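Long-range contacts in putative O-Methyltransferase (Corynebacterium glutamicum, PDB 3DR5), which probably transfers methyl groups to hydroxyl oxygens using S-adenosyl-L-methionine, though its substrate and precise role are not established: residues 159-165 / 204-210; 62-66 / 135-139. One frame throughout, in Å; residues are numbered along the deposited sequence.

Contact 1: 159-165 / 204-210; sequences LVLADAL and GAGLTVV
The carboxylate of D163 meets A205 by OD1: the A205 N-H approaches on the anti side, 20° out of the carboxylate plane, with OD1 to A205 N at 3.0 Å. The A205 methyl sits above that plane, displaced from the group, its CB 3.4 Å from D163 OD1. With D163 CG beside its backbone N (chi1 -50°), the carboxylate end comes nearer A205 although the bond to CB points away overall.

Past the type II turn L161-A164, L165 CD1 packs over the G206 backbone, 3.5 Å from G206 CA, while L165 N donates to G206 O (3.3 Å), longer and more bent.

Beyond, the antiparallel strand axes lie 4.6 Å apart. L159 and V210 exchange two bonds, as do L161 and T208, the shortest being L161 N to T208 O at 2.7 Å. On one face L159, L161 and V210 pack on helix 142-152. On the other, L207 extends CG anti to its backbone N, bringing CD1 unusually close, 3.3 Å, to V160 CG1; V209 also packs on T47 of the second subunit.

Strand 207-212 runs antiparallel to both neighbours, 157-161 and 196-201, as the reversed seventh strand of class I methyltransferases does (order 3-2-1-4-5-7-6). The N-H groups of L159, L161, T208 and V210 each find a carbonyl of the other strand, whereas at the turn D163 OD1 takes up the A205 N-H.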
loop_
_atom_site.group_PDB
_atom_site.type_symbol
_atom_site.label_atom_id
_atom_site.label_comp_id
_atom_site.label_asym_id
_atom_site.label_seq_id
_atom_site.Cartn_x
_atom_site.Cartn_y
_atom_site.Cartn_z
ATOM N N LEU A 159 0.345 -9.964 4.018
ATOM C CA LEU A 159 0.969 -10.970 3.180
ATOM C C LEU A 159 0.916 -10.341 1.775
ATOM O O LEU A 159 -0.159 -9.975 1.282
ATOM C CB LEU A 159 0.161 -12.280 3.187
ATOM C CG LEU A 159 0.580 -13.349 2.169
ATOM C CD1 LEU A 159 2.016 -13.808 2.430
ATOM C CD2 LEU A 159 -0.385 -14.523 2.286
ATOM N N VAL A 160 2.077 -10.199 1.140
ATOM C CA VAL A 160 2.173 -9.620 -0.200
ATOM C C VAL A 160 2.588 -10.683 -1.217
ATOM O O VAL A 160 3.687 -11.241 -1.134
ATOM C CB VAL A 160 3.182 -8.452 -0.222
ATOM C CG1 VAL A 160 3.215 -7.824 -1.602
ATOM C CG2 VAL A 160 2.779 -7.408 0.818
ATOM N N LEU A 161 1.703 -10.958 -2.178
ATOM C CA LEU A 161 1.951 -11.980 -3.200
ATOM C C LEU A 161 2.195 -11.386 -4.583
ATOM O O LEU A 161 1.269 -10.925 -5.251
ATOM C CB LEU A 161 0.769 -12.957 -3.252
ATOM C CG LEU A 161 0.395 -13.579 -1.893
ATOM C CD1 LEU A 161 -0.918 -14.360 -2.010
ATOM C CD2 LEU A 161 1.523 -14.482 -1.411
ATOM N N ALA A 162 3.452 -11.410 -5.010
ATOM C CA ALA A 162 3.841 -10.873 -6.313
ATOM C C ALA A 162 3.304 -11.668 -7.503
ATOM O O ALA A 162 3.188 -12.895 -7.436
ATOM C CB ALA A 162 5.359 -10.795 -6.406
ATOM N N ASP A 163 2.985 -10.949 -8.582
ATOM C CA ASP A 163 2.496 -11.528 -9.837
ATOM C C ASP A 163 1.411 -12.592 -9.687
ATOM O O ASP A 163 1.271 -13.457 -10.546
ATOM C CB ASP A 163 3.659 -12.140 -10.612
ATOM C CG ASP A 163 4.833 -11.195 -10.748
ATOM O OD1 ASP A 163 4.596 -9.991 -10.961
ATOM O OD2 ASP A 163 5.996 -11.653 -10.657
ATOM N N ALA A 164 0.636 -12.521 -8.612
ATOM C CA ALA A 164 -0.400 -13.508 -8.335
ATOM C C ALA A 164 -1.639 -13.486 -9.217
ATOM O O ALA A 164 -2.457 -14.414 -9.170
ATOM C CB ALA A 164 -0.818 -13.398 -6.883
ATOM N N LEU A 165 -1.774 -12.438 -10.019
ATOM C CA LEU A 165 -2.938 -12.278 -10.876
ATOM C C LEU A 165 -2.650 -12.569 -12.342
ATOM O O LEU A 165 -3.552 -12.544 -13.179
ATOM C CB LEU A 165 -3.480 -10.856 -10.731
ATOM C CG LEU A 165 -4.001 -10.432 -9.354
ATOM C CD1 LEU A 165 -4.114 -8.916 -9.274
ATOM C CD2 LEU A 165 -5.353 -11.079 -9.101
ATOM N N GLY A 204 3.413 -4.896 -11.089
ATOM C CA GLY A 204 3.988 -6.113 -11.632
ATOM C C GLY A 204 2.911 -6.792 -12.470
ATOM O O GLY A 204 2.214 -6.141 -13.257
ATOM N N ALA A 205 2.763 -8.104 -12.315
ATOM C CA ALA A 205 1.739 -8.845 -13.054
ATOM C C ALA A 205 0.445 -8.935 -12.230
ATOM O O ALA A 205 -0.407 -9.790 -12.488
ATOM C CB ALA A 205 2.249 -10.256 -13.397
ATOM N N GLY A 206 0.296 -8.058 -11.240
ATOM C CA GLY A 206 -0.896 -8.075 -10.406
ATOM C C GLY A 206 -0.562 -8.554 -9.006
ATOM O O GLY A 206 -0.354 -9.739 -8.778
ATOM N N LEU A 207 -0.544 -7.620 -8.063
ATOM C CA LEU A 207 -0.190 -7.896 -6.682
ATOM C C LEU A 207 -1.372 -8.147 -5.776
ATOM O O LEU A 207 -2.349 -7.416 -5.811
ATOM C CB LEU A 207 0.624 -6.713 -6.155
ATOM C CG LEU A 207 1.258 -6.737 -4.762
ATOM C CD1 LEU A 207 2.509 -7.609 -4.799
ATOM C CD2 LEU A 207 1.622 -5.323 -4.326
ATOM N N THR A 208 -1.289 -9.195 -4.966
ATOM C CA THR A 208 -2.355 -9.456 -4.016
ATOM C C THR A 208 -1.775 -9.301 -2.618
ATOM O O THR A 208 -0.829 -10.006 -2.239
ATOM C CB THR A 208 -2.943 -10.881 -4.126
ATOM O OG1 THR A 208 -3.464 -11.090 -5.442
ATOM C CG2 THR A 208 -4.085 -11.053 -3.122
ATOM N N VAL A 209 -2.300 -8.347 -1.862
ATOM C CA VAL A 209 -1.844 -8.192 -0.498
ATOM C C VAL A 209 -3.056 -8.459 0.392
ATOM O O VAL A 209 -4.143 -7.906 0.207
ATOM C CB VAL A 209 -1.159 -6.788 -0.230
ATOM C CG1 VAL A 209 -1.405 -5.856 -1.373
ATOM C CG2 VAL A 209 -1.596 -6.222 1.103
ATOM N N VAL A 210 -2.877 -9.357 1.344
ATOM C CA VAL A 210 -3.947 -9.691 2.237
ATOM C C VAL A 210 -3.451 -9.456 3.653
ATOM O O VAL A 210 -2.485 -10.073 4.128
ATOM C CB VAL A 210 -4.488 -11.160 1.938
ATOM C CG1 VAL A 210 -3.491 -11.913 1.087
ATOM C CG2 VAL A 210 -4.842 -11.886 3.197
#

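Contact 2: 62-66 / 135-139; sequences AITPA and GQVSP
The carboxyl ends of two adjacent parallel strands, 59-63 and 130-135, meet here, in the region where class I methyltransferases usually hold S-adenosyl-L-methionine. I63 and G135 form a parallel bridge, with CA atoms 4.7 Å apart. The last bond across it runs from Q136 N to I63 O, 2.7 Å long and with the donor nearly along the C=O axis (174°). The same oxygen also receives a weaker CA-H contact from G135 CA at 3.5 Å, so I63 O is met by two neighbouring groups of the other chain segment.

Past the bridge the side chains take over. Q136 CB comes up to the T64 side chain, 3.5 Å from T64 CB and equally near T64 OG1, the two side chains crossing at a slant. T64 holds OG1 opposite its backbone N (chi1 169°), from where the oxygen accepts the N-H of A66 at 3.2 Å. That bond defines an ST turn, and A66 is the N-cap of helix 67-77. The strand, turn and helix are the first such unit of the Rossmann-like sheet, and the turn between them probably corresponds to the cofactor-binding loop of relatives; binding here is inferred from the fold.

Q136 then bends at chi2 (90°), which leads its end away from T64, and its side chain also touches P35, A162 and D163. P65 reaches the Q136 backbone more loosely, with P65 CD 4.1 Å from Q136 O. Toward helix 142-152, I63 CG2 touches V137 CG1 at 4.2 Å, and both residues rest on L145 of that helix; V137 touches its L142 as well.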
loop_
_atom_site.group_PDB
_atom_site.type_symbol
_atom_site.label_atom_id
_atom_site.label_comp_id
_atom_site.label_asym_id
_atom_site.label_seq_id
_atom_site.Cartn_x
_atom_site.Cartn_y
_atom_site.Cartn_z
ATOM N N ALA A 62 10.860 -12.464 3.714
ATOM C CA ALA A 62 10.926 -12.313 2.259
ATOM C C ALA A 62 11.207 -13.710 1.674
ATOM O O ALA A 62 12.280 -14.281 1.874
ATOM C CB ALA A 62 12.043 -11.334 1.846
ATOM N N ILE A 63 10.229 -14.265 0.971
ATOM C CA ILE A 63 10.353 -15.574 0.350
ATOM C C ILE A 63 10.498 -15.336 -1.144
ATOM O O ILE A 63 9.514 -15.171 -1.865
ATOM C CB ILE A 63 9.109 -16.423 0.639
ATOM C CG1 ILE A 63 9.038 -16.721 2.140
ATOM C CG2 ILE A 63 9.154 -17.703 -0.164
ATOM C CD1 ILE A 63 7.630 -16.712 2.692
ATOM N N THR A 64 11.739 -15.363 -1.615
ATOM C CA THR A 64 12.017 -15.081 -3.018
ATOM C C THR A 64 13.476 -15.358 -3.376
ATOM O O THR A 64 14.351 -15.268 -2.518
ATOM C CB THR A 64 11.732 -13.588 -3.296
ATOM O OG1 THR A 64 12.224 -13.219 -4.588
ATOM C CG2 THR A 64 12.438 -12.702 -2.235
ATOM N N PRO A 65 13.749 -15.685 -4.647
ATOM C CA PRO A 65 15.109 -15.962 -5.131
ATOM C C PRO A 65 15.962 -14.696 -5.087
ATOM O O PRO A 65 17.180 -14.762 -5.019
ATOM C CB PRO A 65 14.897 -16.424 -6.571
ATOM C CG PRO A 65 13.538 -17.011 -6.560
ATOM C CD PRO A 65 12.734 -16.135 -5.619
ATOM N N ALA A 66 15.313 -13.541 -5.158
ATOM C CA ALA A 66 16.018 -12.257 -5.121
ATOM C C ALA A 66 15.691 -11.520 -3.826
ATOM O O ALA A 66 15.126 -10.433 -3.845
ATOM C CB ALA A 66 15.616 -11.398 -6.313
ATOM N N GLY A 135 5.984 -12.802 -0.653
ATOM C CA GLY A 135 6.203 -14.071 -1.314
ATOM C C GLY A 135 6.305 -13.971 -2.829
ATOM O O GLY A 135 5.476 -13.336 -3.485
ATOM N N GLN A 136 7.365 -14.552 -3.379
ATOM C CA GLN A 136 7.547 -14.595 -4.821
ATOM C C GLN A 136 7.648 -16.094 -5.121
ATOM O O GLN A 136 8.722 -16.699 -5.048
ATOM C CB GLN A 136 8.837 -13.887 -5.270
ATOM C CG GLN A 136 9.050 -13.982 -6.774
ATOM C CD GLN A 136 8.416 -12.840 -7.543
ATOM O OE1 GLN A 136 7.519 -13.046 -8.362
ATOM N NE2 GLN A 136 8.882 -11.626 -7.287
ATOM N N VAL A 137 6.519 -16.693 -5.468
ATOM C CA VAL A 137 6.458 -18.126 -5.736
ATOM C C VAL A 137 5.721 -18.430 -7.034
ATOM O O VAL A 137 5.214 -17.522 -7.700
ATOM C CB VAL A 137 5.743 -18.863 -4.571
ATOM C CG1 VAL A 137 6.487 -18.615 -3.262
ATOM C CG2 VAL A 137 4.298 -18.365 -4.437
ATOM N N SER A 138 5.672 -19.712 -7.391
ATOM C CA SER A 138 4.956 -20.132 -8.585
ATOM C C SER A 138 3.476 -20.145 -8.215
ATOM O O SER A 138 3.115 -20.373 -7.052
ATOM C CB SER A 138 5.373 -21.536 -9.017
ATOM O OG SER A 138 6.710 -21.539 -9.464
ATOM N N PRO A 139 2.602 -19.893 -9.194
ATOM C CA PRO A 139 1.153 -19.877 -8.979
ATOM C C PRO A 139 0.633 -21.160 -8.342
ATOM O O PRO A 139 -0.416 -21.159 -7.694
ATOM C CB PRO A 139 0.577 -19.635 -10.388
ATOM C CG PRO A 139 1.751 -19.799 -11.334
ATOM C CD PRO A 139 2.953 -19.410 -10.540
#

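Contact 1 and contact 2 share one mixed sheet and lie with their centres about 11 Å apart. Strand 130-135 sits between 59-63 and 157-161, and 207-212 follows beyond, so the two contacts span four consecutive strands. They touch directly: V160 O and G135 N, 2.8 Å apart, and A162 N and G135 O, 3.2 Å apart, are probable hydrogen bonds. Along the chain they come in series, contact 2 closing before contact 1 opens. Helix 142-152 packs on side chains of both. Contact 2 thus joins parallel strands in the middle of the Rossmann-like sheet, whereas contact 1 begins its antiparallel end, part of which faces the second subunit.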